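Local coordinates for protein transcriptional regulator, MerR family (Bacillus thuringiensis serovar konkukian, PDB 3GPV) that probably binds DNA as a MerR-family transcription factor, pairing a winged helix-turn-helix domain with a long C-terminal helix, at residues L41-L45 and A59-L63. Numbering follows the deposited sequence.
Sequences LFPFL and ALKYL
F44 lays its ring against the first turns of helix 57-70, in the winged helix-turn-helix fold of the MerR family, where the loop after helix 30-38 runs into the wing strand 46-47. The bump is the F44 ring; the hollow is the shallow step on the helix between A59 and Y62, one turn apart. One face of the phenyl takes the Y62 ring as an offset stack, centroids 4.7 Å apart and planes at 21°, the two rings slid past each other with Y62 CD2 over the rim, 3.8 Å from F44 CD2. The CB of Y62 comes over the same face as a CH-pi contact, 3.8 Å from the F44 centroid. F42 CA lies over the rim of the opposite face, so the ring is sandwiched between its own turn and the helix. That turn is a type I beta turn from F42 to L45, closed by a weak L45 N to F42 O bond. A chi1 of 47° sets F44 CG between the backbone N and the carbonyl carbon, which turns the ring toward the helix. The small A59 methyl is shared: F44 CD1 and L45 CD1 each meet A59 CB at 3.8 Å. Buried F42 packs edge-to-face with F55 and touches helix 30-38; the less buried Y62 touches S86 and M87 of helix 76-88. Between the buried side chains F42 and L63, L63 CD1 meets the F42 ring obliquely, 3.9 Å from F42 CE1.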
loop_
_atom_site.group_PDB
_atom_site.type_symbol
_atom_site.label_atom_id
_atom_site.label_comp_id
_atom_site.label_asym_id
_atom_site.label_seq_id
_atom_site.Cartn_x
_atom_site.Cartn_y
_atom_site.Cartn_z
ATOM N N LEU B 41 -16.527 -4.704 11.439
ATOM C CA LEU B 41 -15.302 -5.317 11.939
ATOM C C LEU B 41 -15.209 -5.317 13.468
ATOM O O LEU B 41 -14.287 -5.899 14.043
ATOM C CB LEU B 41 -14.078 -4.606 11.338
ATOM C CG LEU B 41 -13.936 -4.616 9.804
ATOM C CD1 LEU B 41 -12.607 -3.992 9.393
ATOM C CD2 LEU B 41 -14.023 -6.041 9.286
ATOM N N PHE B 42 -16.169 -4.678 14.128
ATOM C CA PHE B 42 -16.166 -4.619 15.585
ATOM C C PHE B 42 -17.396 -5.272 16.214
ATOM O O PHE B 42 -18.106 -4.635 16.989
ATOM C CB PHE B 42 -16.099 -3.166 16.070
ATOM C CG PHE B 42 -14.996 -2.357 15.454
ATOM C CD1 PHE B 42 -13.707 -2.871 15.342
ATOM C CD2 PHE B 42 -15.237 -1.050 15.032
ATOM C CE1 PHE B 42 -12.673 -2.095 14.824
ATOM C CE2 PHE B 42 -14.213 -0.264 14.513
ATOM C CZ PHE B 42 -12.928 -0.787 14.410
ATOM N N PRO B 43 -17.666 -6.547 15.895
ATOM C CA PRO B 43 -18.839 -7.201 16.483
ATOM C C PRO B 43 -18.638 -7.448 17.972
ATOM O O PRO B 43 -19.581 -7.747 18.698
ATOM C CB PRO B 43 -18.939 -8.514 15.702
ATOM C CG PRO B 43 -18.219 -8.221 14.410
ATOM C CD PRO B 43 -17.047 -7.410 14.878
ATOM N N PHE B 44 -17.394 -7.305 18.412
ATOM C CA PHE B 44 -17.008 -7.542 19.800
ATOM C C PHE B 44 -17.066 -6.326 20.716
ATOM O O PHE B 44 -16.630 -6.389 21.862
ATOM C CB PHE B 44 -15.594 -8.099 19.809
ATOM C CG PHE B 44 -14.653 -7.339 18.925
ATOM C CD1 PHE B 44 -14.145 -6.111 19.318
ATOM C CD2 PHE B 44 -14.309 -7.836 17.673
ATOM C CE1 PHE B 44 -13.306 -5.387 18.477
ATOM C CE2 PHE B 44 -13.473 -7.120 16.827
ATOM C CZ PHE B 44 -12.971 -5.897 17.227
ATOM N N LEU B 45 -17.598 -5.219 20.219
ATOM C CA LEU B 45 -17.675 -4.017 21.029
ATOM C C LEU B 45 -18.731 -4.119 22.128
ATOM O O LEU B 45 -19.853 -4.567 21.893
ATOM C CB LEU B 45 -17.941 -2.813 20.129
ATOM C CG LEU B 45 -16.819 -1.773 20.086
ATOM C CD1 LEU B 45 -15.452 -2.448 20.166
ATOM C CD2 LEU B 45 -16.963 -0.958 18.822
ATOM N N ALA B 59 -11.031 -5.787 22.977
ATOM C CA ALA B 59 -11.498 -5.133 21.766
ATOM C C ALA B 59 -10.328 -4.428 21.090
ATOM O O ALA B 59 -10.238 -4.394 19.871
ATOM C CB ALA B 59 -12.599 -4.122 22.099
ATOM N N LEU B 60 -9.440 -3.855 21.892
ATOM C CA LEU B 60 -8.281 -3.155 21.353
ATOM C C LEU B 60 -7.287 -4.115 20.688
ATOM O O LEU B 60 -6.700 -3.785 19.657
ATOM C CB LEU B 60 -7.579 -2.363 22.458
ATOM C CG LEU B 60 -8.371 -1.184 23.030
ATOM C CD1 LEU B 60 -7.578 -0.520 24.134
ATOM C CD2 LEU B 60 -8.672 -0.195 21.928
ATOM N N LYS B 61 -7.091 -5.289 21.290
ATOM C CA LYS B 61 -6.181 -6.284 20.725
ATOM C C LYS B 61 -6.697 -6.645 19.337
ATOM O O LYS B 61 -5.928 -6.742 18.388
ATOM C CB LYS B 61 -6.121 -7.526 21.621
ATOM C CG LYS B 61 -5.454 -7.259 22.964
ATOM C CD LYS B 61 -5.618 -8.427 23.932
ATOM C CE LYS B 61 -4.944 -8.140 25.275
ATOM N NZ LYS B 61 -5.314 -9.141 26.324
ATOM N N TYR B 62 -8.006 -6.819 19.216
ATOM C CA TYR B 62 -8.604 -7.132 17.923
ATOM C C TYR B 62 -8.409 -5.964 16.947
ATOM O O TYR B 62 -8.172 -6.161 15.755
ATOM C CB TYR B 62 -10.099 -7.410 18.082
ATOM C CG TYR B 62 -10.461 -8.844 18.401
ATOM C CD1 TYR B 62 -10.036 -9.887 17.580
ATOM C CD2 TYR B 62 -11.281 -9.150 19.482
ATOM C CE1 TYR B 62 -10.425 -11.198 17.824
ATOM C CE2 TYR B 62 -11.678 -10.455 19.738
ATOM C CZ TYR B 62 -11.247 -11.478 18.904
ATOM O OH TYR B 62 -11.641 -12.774 19.141
ATOM N N LEU B 63 -8.509 -4.737 17.453
ATOM C CA LEU B 63 -8.328 -3.575 16.588
ATOM C C LEU B 63 -6.909 -3.502 16.036
ATOM O O LEU B 63 -6.698 -3.142 14.882
ATOM C CB LEU B 63 -8.634 -2.274 17.340
ATOM C CG LEU B 63 -8.289 -0.980 16.573
ATOM C CD1 LEU B 63 -9.021 -0.945 15.241
ATOM C CD2 LEU B 63 -8.665 0.240 17.402
#